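Local coordinates for flagellar brake protein YcgR (Klebsiella pneumoniae, PDB 5KEC), which binds cyclic di-GMP and probably acts, as the PilZ-type regulator MrkH, to activate transcription of type 3 fimbriae, at residues R21-L24 / R25-T28; I32-N35 / N36-I39. All coordinates share one frame; numbering follows the deposited sequence.

Contact 1 of 2, residues R21-L24 / R25-T28; sequences REEL and RKRT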
loop_
_atom_site.group_PDB
_atom_site.type_symbol
_atom_site.label_atom_id
_atom_site.label_comp_id
_atom_site.label_asym_id
_atom_site.label_seq_id
_atom_site.Cartn_x
_atom_site.Cartn_y
_atom_site.Cartn_z
ATOM N N ARG B 21 -7.742 -21.380 -9.145
ATOM C CA ARG B 21 -8.366 -22.659 -8.830
ATOM C C ARG B 21 -7.380 -23.648 -8.222
ATOM O O ARG B 21 -7.728 -24.402 -7.314
ATOM C CB ARG B 21 -9.016 -23.268 -10.069
ATOM C CG ARG B 21 -10.248 -22.522 -10.554
ATOM C CD ARG B 21 -10.971 -23.323 -11.623
ATOM N NE ARG B 21 -12.177 -22.654 -12.101
ATOM C CZ ARG B 21 -13.352 -22.703 -11.481
ATOM N NH1 ARG B 21 -13.476 -23.380 -10.345
ATOM N NH2 ARG B 21 -14.402 -22.068 -11.990
ATOM N N GLU B 22 -6.149 -23.637 -8.724
ATOM C CA GLU B 22 -5.123 -24.549 -8.242
ATOM C C GLU B 22 -4.662 -24.168 -6.842
ATOM O O GLU B 22 -4.580 -25.020 -5.955
ATOM C CB GLU B 22 -3.935 -24.575 -9.205
ATOM C CG GLU B 22 -2.798 -25.474 -8.752
ATOM C CD GLU B 22 -1.767 -25.701 -9.842
ATOM O OE1 GLU B 22 -1.016 -24.757 -10.173
ATOM O OE2 GLU B 22 -1.714 -26.828 -10.374
ATOM N N GLU B 23 -4.362 -22.889 -6.643
ATOM C CA GLU B 23 -3.906 -22.428 -5.339
ATOM C C GLU B 23 -4.999 -22.632 -4.284
ATOM O O GLU B 23 -4.716 -22.977 -3.136
ATOM C CB GLU B 23 -3.462 -20.965 -5.407
ATOM C CG GLU B 23 -2.356 -20.701 -6.419
ATOM C CD GLU B 23 -1.119 -21.567 -6.196
ATOM O OE1 GLU B 23 -0.761 -21.845 -5.034
ATOM O OE2 GLU B 23 -0.494 -21.974 -7.193
ATOM N N LEU B 24 -6.250 -22.434 -4.681
ATOM C CA LEU B 24 -7.382 -22.728 -3.810
ATOM C C LEU B 24 -7.297 -24.172 -3.314
ATOM O O LEU B 24 -7.410 -24.450 -2.111
ATOM C CB LEU B 24 -8.690 -22.514 -4.569
ATOM C CG LEU B 24 -9.935 -23.147 -3.949
ATOM C CD1 LEU B 24 -10.489 -22.254 -2.854
ATOM C CD2 LEU B 24 -10.977 -23.383 -5.028
ATOM N N ARG B 25 -7.066 -25.078 -4.261
ATOM C CA ARG B 25 -7.028 -26.516 -4.016
ATOM C C ARG B 25 -5.833 -26.928 -3.162
ATOM O O ARG B 25 -5.870 -27.946 -2.471
ATOM C CB ARG B 25 -7.007 -27.259 -5.356
ATOM C CG ARG B 25 -6.844 -28.761 -5.243
ATOM C CD ARG B 25 -6.912 -29.425 -6.613
ATOM N NE ARG B 25 -5.685 -29.246 -7.386
ATOM C CZ ARG B 25 -5.577 -29.512 -8.687
ATOM N NH1 ARG B 25 -6.626 -29.963 -9.364
ATOM N NH2 ARG B 25 -4.422 -29.324 -9.313
ATOM N N LYS B 26 -4.775 -26.130 -3.202
ATOM C CA LYS B 26 -3.582 -26.441 -2.436
ATOM C C LYS B 26 -3.581 -25.719 -1.100
ATOM O O LYS B 26 -2.608 -25.781 -0.361
ATOM C CB LYS B 26 -2.330 -26.091 -3.241
ATOM C CG LYS B 26 -2.295 -26.801 -4.579
ATOM C CD LYS B 26 -0.884 -27.001 -5.080
ATOM C CE LYS B 26 -0.165 -25.681 -5.273
ATOM N NZ LYS B 26 1.202 -25.892 -5.827
ATOM N N ARG B 27 -4.683 -25.041 -0.795
ATOM C CA ARG B 27 -4.794 -24.234 0.412
ATOM C C ARG B 27 -3.633 -23.262 0.536
ATOM O O ARG B 27 -3.141 -23.012 1.631
ATOM C CB ARG B 27 -4.857 -25.119 1.657
ATOM C CG ARG B 27 -6.105 -25.970 1.785
ATOM C CD ARG B 27 -6.070 -26.765 3.094
ATOM N NE ARG B 27 -5.794 -25.890 4.233
ATOM C CZ ARG B 27 -4.606 -25.767 4.820
ATOM N NH1 ARG B 27 -3.572 -26.478 4.392
ATOM N NH2 ARG B 27 -4.450 -24.934 5.842
ATOM N N THR B 28 -3.193 -22.720 -0.593
ATOM C CA THR B 28 -2.103 -21.751 -0.593
ATOM C C THR B 28 -2.435 -20.553 0.283
ATOM O O THR B 28 -3.559 -20.052 0.259
ATOM C CB THR B 28 -1.785 -21.292 -2.023
ATOM O OG1 THR B 28 -1.369 -22.430 -2.784
ATOM C CG2 THR B 28 -0.675 -20.243 -2.041
HETATM O O HOH W 1 -5.918 -20.572 -0.950
#
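Glu23 O receives the backbone N of Thr28 at 3.0 Å, and Leu24 O takes that of Arg27 at 3.1 Å, closing off the last turn of helix 13-25. Just before them, Arg25 N still bonds Arg21 O at 3.2 Å and Lys26 N bonds Glu22 O at 3.0 Å, in the ordinary i to i+4 pattern. Arg27 then turns to positive phi (52°) as the C' residue of a Schellman motif, and its N sits above the plane of the Leu24 carbonyl instead of on a lone pair. A water lies 2.7 Å from Thr28 O and can donate to it. Among the side chains, Glu23 bends back at chi2 (-56°), which brings OE1 round to Thr28 OG1; the hydroxyl donates, but the 2.4 Å separation is very short and its exact value doubtful. The other carboxylate oxygen, OE2, is hydrogen-bonded to Ser71 OG. Lys26 runs alongside Glu23, pointing the same way, yet its NZ pairs with Asp72. On the exposed side, Glu22 OE2 and Arg25 NH2 form a long salt bridge at 3.8 Å, with the carboxylate and guanidinium planes 53° apart and the arginine poorly ordered.

Contact 2 of 2, residues I32-N35 / N36-I39; sequences IFFN and NTSI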
loop_
_atom_site.group_PDB
_atom_site.type_symbol
_atom_site.label_atom_id
_atom_site.label_comp_id
_atom_site.label_asym_id
_atom_site.label_seq_id
_atom_site.Cartn_x
_atom_site.Cartn_y
_atom_site.Cartn_z
ATOM N N ILE B 32 -3.179 -10.586 2.534
ATOM C CA ILE B 32 -3.944 -9.396 2.179
ATOM C C ILE B 32 -3.397 -8.194 2.932
ATOM O O ILE B 32 -3.351 -8.203 4.164
ATOM C CB ILE B 32 -5.422 -9.564 2.578
ATOM C CG1 ILE B 32 -5.904 -10.981 2.251
ATOM C CG2 ILE B 32 -6.285 -8.491 1.922
ATOM C CD1 ILE B 32 -7.318 -11.278 2.733
ATOM N N PHE B 33 -2.980 -7.167 2.197
ATOM C CA PHE B 33 -2.459 -5.951 2.811
ATOM C C PHE B 33 -3.476 -4.824 2.724
ATOM O O PHE B 33 -4.072 -4.596 1.674
ATOM C CB PHE B 33 -1.175 -5.487 2.113
ATOM C CG PHE B 33 -0.059 -6.481 2.161
ATOM C CD1 PHE B 33 0.767 -6.562 3.271
ATOM C CD2 PHE B 33 0.180 -7.325 1.088
ATOM C CE1 PHE B 33 1.804 -7.475 3.312
ATOM C CE2 PHE B 33 1.219 -8.242 1.128
ATOM C CZ PHE B 33 2.029 -8.316 2.241
ATOM N N PHE B 34 -3.680 -4.124 3.832
ATOM C CA PHE B 34 -4.406 -2.859 3.802
ATOM C C PHE B 34 -3.911 -1.951 4.910
ATOM O O PHE B 34 -3.870 -2.348 6.075
ATOM C CB PHE B 34 -5.923 -3.060 3.886
ATOM C CG PHE B 34 -6.347 -4.133 4.844
ATOM C CD1 PHE B 34 -6.773 -3.814 6.120
ATOM C CD2 PHE B 34 -6.328 -5.462 4.465
ATOM C CE1 PHE B 34 -7.164 -4.797 6.998
ATOM C CE2 PHE B 34 -6.720 -6.450 5.340
ATOM C CZ PHE B 34 -7.138 -6.116 6.609
ATOM N N ASN B 35 -3.511 -0.742 4.533
ATOM C CA ASN B 35 -3.020 0.234 5.491
ATOM C C ASN B 35 -1.826 -0.292 6.290
ATOM O O ASN B 35 -0.741 -0.492 5.749
ATOM C CB ASN B 35 -4.155 0.654 6.429
ATOM C CG ASN B 35 -5.410 1.074 5.676
ATOM O OD1 ASN B 35 -5.330 1.661 4.596
ATOM N ND2 ASN B 35 -6.575 0.770 6.243
ATOM N N ASN B 36 -2.048 -0.530 7.578
ATOM C CA ASN B 36 -0.999 -0.962 8.490
ATOM C C ASN B 36 -0.941 -2.478 8.603
ATOM O O ASN B 36 0.027 -3.048 9.119
ATOM C CB ASN B 36 -1.286 -0.392 9.876
ATOM C CG ASN B 36 -0.096 0.309 10.471
ATOM O OD1 ASN B 36 0.751 0.833 9.745
ATOM N ND2 ASN B 36 -0.018 0.327 11.800
ATOM N N THR B 37 -1.993 -3.121 8.115
ATOM C CA THR B 37 -2.292 -4.492 8.487
ATOM C C THR B 37 -2.044 -5.503 7.379
ATOM O O THR B 37 -2.167 -5.202 6.195
ATOM C CB THR B 37 -3.758 -4.608 8.947
ATOM O OG1 THR B 37 -4.004 -3.658 9.992
ATOM C CG2 THR B 37 -4.066 -6.013 9.453
ATOM N N SER B 38 -1.696 -6.713 7.791
ATOM C CA SER B 38 -1.540 -7.834 6.886
ATOM C C SER B 38 -2.159 -9.047 7.548
ATOM O O SER B 38 -1.876 -9.341 8.709
ATOM C CB SER B 38 -0.061 -8.088 6.606
ATOM O OG SER B 38 0.146 -9.395 6.114
ATOM N N ILE B 39 -3.026 -9.744 6.826
ATOM C CA ILE B 39 -3.566 -10.988 7.352
ATOM C C ILE B 39 -3.276 -12.139 6.398
ATOM O O ILE B 39 -3.175 -11.950 5.189
ATOM C CB ILE B 39 -5.078 -10.894 7.647
ATOM C CG1 ILE B 39 -5.893 -11.119 6.377
ATOM C CG2 ILE B 39 -5.420 -9.549 8.280
ATOM C CD1 ILE B 39 -7.380 -11.010 6.595
#
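Phe34 and Thr37 grip each other through two backbone hydrogen bonds, Phe34 N to Thr37 O at 3.0 Å and Thr37 N to Phe34 O at 2.9 Å. Two residues further from the turn, Ile32 and Ile39 repeat the exchange; Ile32 N points almost straight at Ile39 O, 3.0 Å away with 169° at the hydrogen. Between these two hydrogen-bonded pairs lies the non-hydrogen-bonded pair of Phe33 and Ser38, where Ser38 CA approaches Ile32 O in a CA-H...O contact.

Phe34, Thr37, Ile32 and Ile39 share one face of the hairpin. The phenyl ring of Phe34 lies alongside the Thr37 side chain, with CE1 at 3.9 Å from Thr37 CB, while its CZ reaches Ile39 CG2. With CG set between the backbone N and the carbonyl carbon (chi1 40°), the ring swings back over the strand pair, and Ile32 CG2 comes up to its edge, in the ring plane. The two isoleucines run side by side, their CD1 atoms 3.9 Å apart, and Ile32 also touches Ile65 and Phe67 of the adjacent strand 64-71 and Ile53 of strand 50-55.

On the other face, Ser38 CB rests 3.8 Å from Phe33 CD1, and Ser38 OG is hydrogen-bonded to Glu31 OE2. Asp112, Pro113 and Arg114 pack against Phe33, and Arg114, which binds c-di-GMP in another structure of this protein, also touches Ser38. The whole is a beta hairpin with a two-residue loop, a type II' turn with Asn35 and Asn36 at its two central positions.

Contact 1 comes first along the chain and contact 2 follows three residues later, their centres about 21 Å apart. Helix 13-25 ends in contact 1 and the chain passes into strand 29-34, whose far end makes the hairpin of contact 2 with strand 37-46. Both strands belong to one antiparallel sheet of the YcgR-like domain, and the helix packs on strand 37-46, where Leu43 and Val46 meet Leu24. The two contacts do not otherwise touch. Each is near residues known to bind c-di-GMP: the side chains of Thr28 and His70 are about 5 Å apart, those of Phe33 and Arg110 about 4 Å. Strand 29-34 thus runs between two regions bordering the ligand-binding residues, which are without ligand in this apo model.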